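Local coordinates for outer membrane protein YopM (Yersinia pestis, PDB 1JL5), which probably acts as a virulence effector that alters host cell physiology and promotes bacterial survival in host tissues, and binds calcium ions, at residues A[225-230]-A[245-250]; A[264-269]-A[284-289]; A[303-308]-A[321-326]. One frame throughout, in Å; residues are numbered along the deposited sequence.

Interaction 1 (A[225-230]-A[245-250]); sequences NILEEL and DNNLLK. With CA (calcium ion), chain B.
L227 and L248 join the two backbones: L248 N donates to L227 O at 2.7 Å, the donor tilted 32° from the carbonyl plane. Segments 225-230 and 245-250 follow the short strands of LRR 8 and LRR 9, so this is contact between successive coils of a leucine-rich repeat solenoid. Neither segment is a regular helix or strand, yet they keep a close register, with I226 CA 4.8 Å from N247 CA.

The side chain of N247 lies alongside L227, pointing the same way. Its OD1 accepts from L227 N at 3.1 Å and, weakly, from N225 N, although the exact place of this oxygen is doubtful. Its ND2 turns to the carbonyls of A244 and A222. An amide suits this position because it serves backbone N-H and C=O groups at once.

Apolar contacts lie on two sides of the backbones. On one, L249 crosses L230 at about a right angle, CD1 lying 3.7 Å from L230 CG. On the other, L248 sends CD1 to within 3.8 Å of I226 CB, and K328 and I330 of the second subunit pack there.

At the more exposed end K250 bends at chi2 (76°), which swings CD toward E228. NZ then meets E228 O at 2.8 Å, in the carbonyl plane on a lone pair, and forms a salt bridge with E228 OE1 at 2.9 Å, approaching from 48° above the carboxylate plane. R310 of the second subunit also forms a salt bridge with E228 OE1.

At the other end N246 OD1 binds a calcium ion at 2.0 Å, shared with D266 and with N326 of the second subunit. Beside the lysine, one water donates to E228 O and accepts from K250 N.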
loop_
_atom_site.group_PDB
_atom_site.type_symbol
_atom_site.label_atom_id
_atom_site.label_comp_id
_atom_site.label_asym_id
_atom_site.label_seq_id
_atom_site.Cartn_x
_atom_site.Cartn_y
_atom_site.Cartn_z
ATOM N N ASN A 225 9.334 -20.473 -9.909
ATOM C CA ASN A 225 9.596 -21.327 -11.031
ATOM C C ASN A 225 8.332 -22.150 -11.037
ATOM O O ASN A 225 7.302 -21.706 -10.532
ATOM C CB ASN A 225 10.832 -22.175 -10.764
ATOM C CG ASN A 225 12.090 -21.481 -11.208
ATOM O OD1 ASN A 225 12.294 -21.280 -12.396
ATOM N ND2 ASN A 225 12.925 -21.084 -10.261
ATOM N N ILE A 226 8.384 -23.335 -11.606
ATOM C CA ILE A 226 7.208 -24.177 -11.597
ATOM C C ILE A 226 7.695 -25.532 -11.144
ATOM O O ILE A 226 7.382 -26.563 -11.727
ATOM C CB ILE A 226 6.542 -24.222 -12.984
ATOM C CG1 ILE A 226 7.591 -24.432 -14.074
ATOM C CG2 ILE A 226 5.792 -22.916 -13.220
ATOM C CD1 ILE A 226 7.020 -24.335 -15.481
ATOM N N LEU A 227 8.498 -25.493 -10.087
ATOM C CA LEU A 227 9.060 -26.693 -9.501
ATOM C C LEU A 227 7.964 -27.512 -8.861
ATOM O O LEU A 227 7.292 -27.055 -7.933
ATOM C CB LEU A 227 10.109 -26.325 -8.457
ATOM C CG LEU A 227 11.314 -25.579 -9.027
ATOM C CD1 LEU A 227 12.266 -25.204 -7.904
ATOM C CD2 LEU A 227 12.003 -26.459 -10.059
ATOM N N GLU A 228 7.787 -28.723 -9.381
ATOM C CA GLU A 228 6.788 -29.658 -8.885
ATOM C C GLU A 228 7.342 -30.214 -7.595
ATOM O O GLU A 228 6.610 -30.598 -6.695
ATOM C CB GLU A 228 6.610 -30.814 -9.865
ATOM C CG GLU A 228 6.239 -30.423 -11.283
ATOM C CD GLU A 228 4.829 -29.891 -11.389
ATOM O OE1 GLU A 228 3.934 -30.465 -10.735
ATOM O OE2 GLU A 228 4.620 -28.914 -12.133
ATOM N N GLU A 229 8.662 -30.259 -7.528
ATOM C CA GLU A 229 9.347 -30.782 -6.368
ATOM C C GLU A 229 10.762 -30.265 -6.375
ATOM O O GLU A 229 11.248 -29.758 -7.382
ATOM C CB GLU A 229 9.378 -32.308 -6.419
ATOM C CG GLU A 229 10.000 -32.830 -7.696
ATOM C CD GLU A 229 10.084 -34.339 -7.748
ATOM O OE1 GLU A 229 9.084 -35.007 -7.403
ATOM O OE2 GLU A 229 11.151 -34.853 -8.148
ATOM N N LEU A 230 11.418 -30.394 -5.234
ATOM C CA LEU A 230 12.794 -29.977 -5.101
ATOM C C LEU A 230 13.608 -31.245 -5.268
ATOM O O LEU A 230 13.118 -32.336 -5.004
ATOM C CB LEU A 230 13.029 -29.378 -3.717
ATOM C CG LEU A 230 12.331 -28.041 -3.465
ATOM C CD1 LEU A 230 12.674 -27.533 -2.068
ATOM C CD2 LEU A 230 12.779 -27.043 -4.522
ATOM N N ASP A 245 10.158 -20.660 -2.977
ATOM C CA ASP A 245 8.875 -20.007 -2.844
ATOM C C ASP A 245 8.249 -19.951 -4.220
ATOM O O ASP A 245 8.929 -20.118 -5.232
ATOM C CB ASP A 245 9.062 -18.580 -2.350
ATOM C CG ASP A 245 9.994 -17.786 -3.246
ATOM O OD1 ASP A 245 11.212 -18.061 -3.222
ATOM O OD2 ASP A 245 9.512 -16.905 -3.988
ATOM N N ASN A 246 6.945 -19.728 -4.250
ATOM C CA ASN A 246 6.247 -19.578 -5.504
ATOM C C ASN A 246 6.536 -20.634 -6.530
ATOM O O ASN A 246 6.868 -20.341 -7.676
ATOM C CB ASN A 246 6.551 -18.203 -6.072
ATOM C CG ASN A 246 5.953 -17.125 -5.239
ATOM O OD1 ASN A 246 4.735 -16.996 -5.184
ATOM N ND2 ASN A 246 6.791 -16.356 -4.555
ATOM N N ASN A 247 6.409 -21.876 -6.108
ATOM C CA ASN A 247 6.609 -22.977 -7.009
ATOM C C ASN A 247 5.377 -23.836 -6.911
ATOM O O ASN A 247 4.314 -23.355 -6.525
ATOM C CB ASN A 247 7.872 -23.740 -6.639
ATOM C CG ASN A 247 9.105 -23.095 -7.222
ATOM O OD1 ASN A 247 9.245 -23.020 -8.440
ATOM N ND2 ASN A 247 9.993 -22.607 -6.365
ATOM N N LEU A 248 5.513 -25.101 -7.266
ATOM C CA LEU A 248 4.386 -26.007 -7.222
ATOM C C LEU A 248 4.713 -27.139 -6.278
ATOM O O LEU A 248 4.375 -28.290 -6.528
ATOM C CB LEU A 248 4.110 -26.536 -8.622
ATOM C CG LEU A 248 3.752 -25.413 -9.591
ATOM C CD1 LEU A 248 3.719 -25.943 -11.016
ATOM C CD2 LEU A 248 2.409 -24.832 -9.190
ATOM N N LEU A 249 5.375 -26.799 -5.182
ATOM C CA LEU A 249 5.757 -27.793 -4.199
ATOM C C LEU A 249 4.578 -28.225 -3.351
ATOM O O LEU A 249 3.831 -27.389 -2.848
ATOM C CB LEU A 249 6.855 -27.236 -3.302
ATOM C CG LEU A 249 8.117 -26.765 -4.022
ATOM C CD1 LEU A 249 9.124 -26.257 -2.991
ATOM C CD2 LEU A 249 8.701 -27.909 -4.847
ATOM N N LYS A 250 4.412 -29.534 -3.204
ATOM C CA LYS A 250 3.338 -30.095 -2.388
ATOM C C LYS A 250 4.013 -30.622 -1.131
ATOM O O LYS A 250 3.394 -30.781 -0.083
ATOM C CB LYS A 250 2.644 -31.257 -3.103
ATOM C CG LYS A 250 2.165 -30.965 -4.507
ATOM C CD LYS A 250 3.334 -30.947 -5.480
ATOM C CE LYS A 250 2.873 -30.709 -6.906
ATOM N NZ LYS A 250 4.038 -30.581 -7.821
HETATM CA CA CA B . 2.907 -16.097 -5.182
HETATM O O HOH W 1 6.398 -31.242 -4.308
HETATM O O HOH W 2 3.824 -14.213 -5.920
HETATM O O HOH W 3 2.994 -15.282 -3.132
HETATM O O HOH W 4 2.175 -16.919 -7.228
#

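Interaction 2 (A[264-269]-A[284-289]). With CA (calcium ion), chain B; CA (calcium ion), chain C.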
loop_
_atom_site.group_PDB
_atom_site.type_symbol
_atom_site.label_atom_id
_atom_site.label_comp_id
_atom_site.label_asym_id
_atom_site.label_seq_id
_atom_site.Cartn_x
_atom_site.Cartn_y
_atom_site.Cartn_z
ATOM N N VAL A 264 9.764 -21.240 1.330
ATOM C CA VAL A 264 8.974 -22.012 0.392
ATOM C C VAL A 264 7.629 -21.333 0.361
ATOM O O VAL A 264 6.587 -21.962 0.200
ATOM C CB VAL A 264 8.828 -23.458 0.845
ATOM C CG1 VAL A 264 10.142 -24.176 0.642
ATOM C CG2 VAL A 264 8.403 -23.502 2.302
ATOM N N ARG A 265 7.684 -20.023 0.538
ATOM C CA ARG A 265 6.501 -19.200 0.537
ATOM C C ARG A 265 5.717 -19.498 -0.719
ATOM O O ARG A 265 6.278 -19.682 -1.795
ATOM C CB ARG A 265 6.885 -17.723 0.564
ATOM C CG ARG A 265 5.747 -16.767 0.260
ATOM C CD ARG A 265 6.254 -15.343 0.357
ATOM N NE ARG A 265 5.314 -14.357 -0.164
ATOM C CZ ARG A 265 4.215 -13.951 0.460
ATOM N NH1 ARG A 265 3.890 -14.443 1.652
ATOM N NH2 ARG A 265 3.440 -13.034 -0.109
ATOM N N ASP A 266 4.409 -19.550 -0.554
ATOM C CA ASP A 266 3.513 -19.800 -1.647
ATOM C C ASP A 266 3.821 -21.067 -2.406
ATOM O O ASP A 266 4.382 -21.058 -3.509
ATOM C CB ASP A 266 3.499 -18.627 -2.616
ATOM C CG ASP A 266 2.318 -18.688 -3.543
ATOM O OD1 ASP A 266 1.618 -19.720 -3.513
ATOM O OD2 ASP A 266 2.086 -17.725 -4.292
ATOM N N ASN A 267 3.461 -22.168 -1.780
ATOM C CA ASN A 267 3.607 -23.467 -2.379
ATOM C C ASN A 267 2.399 -24.190 -1.861
ATOM O O ASN A 267 1.490 -23.563 -1.334
ATOM C CB ASN A 267 4.913 -24.125 -1.957
ATOM C CG ASN A 267 6.062 -23.699 -2.839
ATOM O OD1 ASN A 267 6.099 -24.042 -4.021
ATOM N ND2 ASN A 267 6.993 -22.926 -2.282
ATOM N N TYR A 268 2.375 -25.497 -1.988
ATOM C CA TYR A 268 1.202 -26.211 -1.550
ATOM C C TYR A 268 1.558 -27.108 -0.400
ATOM O O TYR A 268 1.110 -28.247 -0.331
ATOM C CB TYR A 268 0.661 -27.030 -2.710
ATOM C CG TYR A 268 -0.818 -27.249 -2.632
ATOM C CD1 TYR A 268 -1.701 -26.179 -2.746
ATOM C CD2 TYR A 268 -1.341 -28.528 -2.472
ATOM C CE1 TYR A 268 -3.073 -26.378 -2.712
ATOM C CE2 TYR A 268 -2.708 -28.738 -2.433
ATOM C CZ TYR A 268 -3.565 -27.662 -2.554
ATOM O OH TYR A 268 -4.911 -27.870 -2.519
ATOM N N LEU A 269 2.367 -26.584 0.510
ATOM C CA LEU A 269 2.810 -27.362 1.643
ATOM C C LEU A 269 1.814 -27.411 2.774
ATOM O O LEU A 269 1.296 -26.395 3.220
ATOM C CB LEU A 269 4.133 -26.815 2.159
ATOM C CG LEU A 269 5.252 -26.806 1.126
ATOM C CD1 LEU A 269 6.474 -26.152 1.736
ATOM C CD2 LEU A 269 5.557 -28.232 0.681
ATOM N N VAL A 284 7.131 -20.165 5.346
ATOM C CA VAL A 284 6.225 -21.154 4.797
ATOM C C VAL A 284 4.906 -20.445 4.586
ATOM O O VAL A 284 3.849 -21.062 4.549
ATOM C CB VAL A 284 6.042 -22.332 5.769
ATOM C CG1 VAL A 284 7.352 -23.088 5.897
ATOM C CG2 VAL A 284 5.594 -21.819 7.130
ATOM N N SER A 285 4.982 -19.126 4.453
ATOM C CA SER A 285 3.788 -18.334 4.254
ATOM C C SER A 285 3.157 -18.765 2.947
ATOM O O SER A 285 3.824 -19.309 2.065
ATOM C CB SER A 285 4.133 -16.849 4.193
ATOM O OG SER A 285 4.887 -16.565 3.036
ATOM N N GLU A 286 1.862 -18.529 2.838
ATOM C CA GLU A 286 1.126 -18.879 1.640
ATOM C C GLU A 286 1.263 -20.318 1.229
ATOM O O GLU A 286 1.502 -20.631 0.072
ATOM C CB GLU A 286 1.534 -17.994 0.478
ATOM C CG GLU A 286 0.898 -16.633 0.528
ATOM C CD GLU A 286 1.206 -15.842 -0.711
ATOM O OE1 GLU A 286 0.859 -16.300 -1.817
ATOM O OE2 GLU A 286 1.804 -14.765 -0.583
ATOM N N ASN A 287 1.150 -21.202 2.198
ATOM C CA ASN A 287 1.158 -22.598 1.881
ATOM C C ASN A 287 -0.166 -23.037 2.419
ATOM O O ASN A 287 -1.067 -22.213 2.563
ATOM C CB ASN A 287 2.339 -23.290 2.533
ATOM C CG ASN A 287 3.554 -23.229 1.657
ATOM O OD1 ASN A 287 3.688 -24.016 0.729
ATOM N ND2 ASN A 287 4.429 -22.265 1.913
ATOM N N ILE A 288 -0.322 -24.307 2.727
ATOM C CA ILE A 288 -1.615 -24.719 3.214
ATOM C C ILE A 288 -1.499 -25.410 4.542
ATOM O O ILE A 288 -2.122 -26.433 4.796
ATOM C CB ILE A 288 -2.322 -25.591 2.170
ATOM C CG1 ILE A 288 -1.510 -26.849 1.868
ATOM C CG2 ILE A 288 -2.468 -24.793 0.885
ATOM C CD1 ILE A 288 -2.225 -27.799 0.913
ATOM N N PHE A 289 -0.673 -24.824 5.394
ATOM C CA PHE A 289 -0.473 -25.346 6.728
ATOM C C PHE A 289 -1.704 -25.023 7.541
ATOM O O PHE A 289 -2.174 -23.886 7.541
ATOM C CB PHE A 289 0.745 -24.691 7.365
ATOM C CG PHE A 289 2.031 -25.150 6.781
ATOM C CD1 PHE A 289 2.595 -26.354 7.181
ATOM C CD2 PHE A 289 2.668 -24.401 5.800
ATOM C CE1 PHE A 289 3.774 -26.808 6.605
ATOM C CE2 PHE A 289 3.843 -24.847 5.221
ATOM C CZ PHE A 289 4.398 -26.054 5.626
HETATM CA CA CA B . 2.907 -16.097 -5.182
HETATM CA CA CA C . -0.565 -20.202 -3.680
HETATM O O HOH W 5 -0.083 -18.669 -5.409
HETATM O O HOH W 6 -0.088 -21.768 -1.803
HETATM O O HOH W 3 2.994 -15.282 -3.132
HETATM O O HOH W 7 -0.759 -18.344 -2.328
HETATM O O HOH W 2 3.824 -14.213 -5.920
HETATM O O HOH W 4 2.175 -16.919 -7.228
#
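D266 N donates to S285 O at 2.7 Å, and further along I288 N donates to L269 O, so backbone bonds tie 264-269 to 284-289 at two levels. Side-chain amides add to them. N287 ND2 and N267 ND2, at 2.8 and 2.7 Å, reach V264 O from opposite faces of its carbonyl plane, gripping one buried oxygen between two asparagines.

Among the charged groups, the R265 chain is extended from CG to NE. NH1 donates to S285 OG at 2.7 Å, close to the guanidinium plane, while D283 also holds this hydroxyl. E286 lies over one guanidinium face, its carboxylate turned 85° to it; the R265-E286 salt bridge is modelled implausibly short, so its details are doubtful.

The apolar contacts include a CH-pi interaction: I288 CD1 sits over the centre of the Y268 ring, 3.5 Å from the centroid and 12° off the normal. The hydroxyl of Y268 bonds to I288 O of the second subunit. L269 CB packs on F289 CZ.

Metal binding falls to D266, whose two oxygens bridge two calcium ions, OD1 at 2.2 Å and OD2 at 2.0 Å; a carboxylate is the natural ligand for this. E286 OE1 accepts from a water on the OD1-bound ion. Stacked coils with an asparagine ladder are typical of leucine-rich repeats, here edged by two calcium sites that D266 shares with the second subunit.

Interaction 3 (A[303-308]-A[321-326]); sequences NASSNE and ELNVSN. With CA (calcium ion), chain D; CA (calcium ion), chain E.
N326 meets S306 across the contact, and its side chain can be followed outward. CB lies 3.4 Å from S306 OG. CG, anti to the backbone N (chi1 -171°), is equally near that hydroxyl. The amide then divides its work. ND2 donates to S306 OG at 2.6 Å, nearly straight at 164° and close to the amide plane, and also bonds to E286 OE1 of the second subunit. OD1 binds a calcium ion at 2.2 Å, whose shell holds three waters together with N246 and D266 of the second subunit. Serine suits the facing position because its hydroxyl, one bond from CB, can accept the amide N-H.

At the ends of the short strands 301-303 and 321-323, N303 and N323 form a parallel beta bridge between LRR 12 and LRR 13. Their amides stack with planes 10° apart, and each OD1 accepts from the backbone N two residues on, making an Asx turn where the strand ends; N303 OD1 also takes the hydroxyl of S305. A304 N lies nearly along the C=O axis of N323, 2.6 Å from N323 O.

Segment 303-308 carries a second calcium ion, bound by N307 O at 2.3 Å and by E308 OE1, with D266 OD1 of the second subunit in the same shell. E308 OE2 pairs with K328. Neutral amide and carbonyl oxygens thus share the ions with carboxylates of both chains. The S306-N326 bond probably helps to orient the N326 amide, leaving its oxygen turned to a metal that joins two subunits.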
loop_
_atom_site.group_PDB
_atom_site.type_symbol
_atom_site.label_atom_id
_atom_site.label_comp_id
_atom_site.label_asym_id
_atom_site.label_seq_id
_atom_site.Cartn_x
_atom_site.Cartn_y
_atom_site.Cartn_z
ATOM N N ASN A 303 7.864 -16.973 9.055
ATOM C CA ASN A 303 6.819 -16.296 8.335
ATOM C C ASN A 303 5.936 -17.452 7.908
ATOM O O ASN A 303 6.317 -18.252 7.055
ATOM C CB ASN A 303 7.348 -15.568 7.112
ATOM C CG ASN A 303 6.283 -14.724 6.455
ATOM O OD1 ASN A 303 5.092 -14.933 6.678
ATOM N ND2 ASN A 303 6.702 -13.771 5.638
ATOM N N ALA A 304 4.783 -17.563 8.550
ATOM C CA ALA A 304 3.829 -18.617 8.241
ATOM C C ALA A 304 2.520 -17.918 7.915
ATOM O O ALA A 304 1.439 -18.483 8.042
ATOM C CB ALA A 304 3.654 -19.532 9.443
ATOM N N SER A 305 2.630 -16.664 7.503
ATOM C CA SER A 305 1.451 -15.888 7.175
ATOM C C SER A 305 0.708 -16.490 5.998
ATOM O O SER A 305 1.283 -17.195 5.167
ATOM C CB SER A 305 1.842 -14.447 6.835
ATOM O OG SER A 305 2.688 -14.426 5.701
ATOM N N SER A 306 -0.584 -16.211 5.944
ATOM C CA SER A 306 -1.417 -16.669 4.848
ATOM C C SER A 306 -1.407 -18.161 4.608
ATOM O O SER A 306 -1.276 -18.635 3.484
ATOM C CB SER A 306 -1.037 -15.921 3.579
ATOM O OG SER A 306 -1.413 -14.566 3.735
ATOM N N ASN A 307 -1.525 -18.898 5.695
ATOM C CA ASN A 307 -1.619 -20.333 5.626
ATOM C C ASN A 307 -2.996 -20.506 6.194
ATOM O O ASN A 307 -3.824 -19.614 6.075
ATOM C CB ASN A 307 -0.561 -20.987 6.507
ATOM C CG ASN A 307 0.719 -21.230 5.755
ATOM O OD1 ASN A 307 0.781 -22.115 4.909
ATOM N ND2 ASN A 307 1.743 -20.426 6.030
ATOM N N GLU A 308 -3.263 -21.639 6.808
ATOM C CA GLU A 308 -4.563 -21.830 7.405
ATOM C C GLU A 308 -4.239 -22.269 8.817
ATOM O O GLU A 308 -4.905 -23.120 9.394
ATOM C CB GLU A 308 -5.344 -22.903 6.650
ATOM C CG GLU A 308 -6.813 -22.888 6.985
ATOM C CD GLU A 308 -7.517 -21.662 6.447
ATOM O OE1 GLU A 308 -6.842 -20.654 6.132
ATOM O OE2 GLU A 308 -8.755 -21.705 6.341
ATOM N N GLU A 321 11.318 -12.997 14.980
ATOM C CA GLU A 321 10.238 -12.499 14.168
ATOM C C GLU A 321 9.256 -13.599 13.885
ATOM O O GLU A 321 9.609 -14.668 13.387
ATOM C CB GLU A 321 10.733 -11.911 12.852
ATOM C CG GLU A 321 9.568 -11.424 12.006
ATOM C CD GLU A 321 9.986 -10.511 10.880
ATOM O OE1 GLU A 321 11.197 -10.249 10.733
ATOM O OE2 GLU A 321 9.089 -10.056 10.140
ATOM N N LEU A 322 8.016 -13.333 14.244
ATOM C CA LEU A 322 6.963 -14.275 14.008
ATOM C C LEU A 322 5.928 -13.586 13.162
ATOM O O LEU A 322 5.320 -12.601 13.579
ATOM C CB LEU A 322 6.315 -14.720 15.306
ATOM C CG LEU A 322 5.121 -15.648 15.075
ATOM C CD1 LEU A 322 5.603 -16.921 14.389
ATOM C CD2 LEU A 322 4.444 -15.965 16.401
ATOM N N ASN A 323 5.751 -14.090 11.954
ATOM C CA ASN A 323 4.737 -13.546 11.091
ATOM C C ASN A 323 3.785 -14.683 10.804
ATOM O O ASN A 323 4.111 -15.613 10.068
ATOM C CB ASN A 323 5.321 -13.027 9.784
ATOM C CG ASN A 323 4.287 -12.315 8.953
ATOM O OD1 ASN A 323 3.088 -12.506 9.159
ATOM N ND2 ASN A 323 4.731 -11.500 8.008
ATOM N N VAL A 324 2.621 -14.629 11.430
ATOM C CA VAL A 324 1.601 -15.643 11.223
ATOM C C VAL A 324 0.376 -14.869 10.796
ATOM O O VAL A 324 -0.767 -15.261 11.024
ATOM C CB VAL A 324 1.318 -16.420 12.504
ATOM C CG1 VAL A 324 2.516 -17.290 12.844
ATOM C CG2 VAL A 324 1.015 -15.459 13.633
ATOM N N SER A 325 0.650 -13.736 10.175
ATOM C CA SER A 325 -0.397 -12.872 9.686
ATOM C C SER A 325 -1.289 -13.658 8.752
ATOM O O SER A 325 -0.845 -14.566 8.049
ATOM C CB SER A 325 0.202 -11.699 8.915
ATOM O OG SER A 325 -0.832 -10.860 8.440
ATOM N N ASN A 326 -2.557 -13.297 8.751
ATOM C CA ASN A 326 -3.506 -13.927 7.868
ATOM C C ASN A 326 -3.550 -15.431 7.993
ATOM O O ASN A 326 -3.249 -16.165 7.056
ATOM C CB ASN A 326 -3.214 -13.542 6.420
ATOM C CG ASN A 326 -4.308 -13.991 5.489
ATOM O OD1 ASN A 326 -5.469 -14.045 5.881
ATOM N ND2 ASN A 326 -3.951 -14.308 4.252
HETATM CA CA CA D . -5.685 -19.128 4.875
HETATM CA CA CA E . -7.701 -14.069 6.098
HETATM O O HOH W 8 -5.653 -17.422 6.506
HETATM O O HOH W 9 -7.551 -13.389 4.003
HETATM O O HOH W 10 -7.982 -11.953 6.715
HETATM O O HOH W 11 -7.241 -14.954 8.196
HETATM O O HOH W 12 -4.939 -17.505 3.417
#

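From the N terminus, interaction 1 closes a loop through strand 241-243, interaction 2 one through strand 281-283, and interaction 3 one through the short strand 311-312. The three stand in series; none nests in or crosses another. Each joins consecutive repeats, and together they cover LRR 8 to LRR 13 along the solenoid. Interactions 1 and 2 touch, with L249 O 2.5 Å from Y268 N, and share a calcium ion. Interactions 2 and 3 touch as well, F289 O lying 2.6 Å from E308 N. Interactions 1 and 3 remain about 10 Å apart at their nearest atoms, yet calcium links each to the other's counterpart in the second subunit.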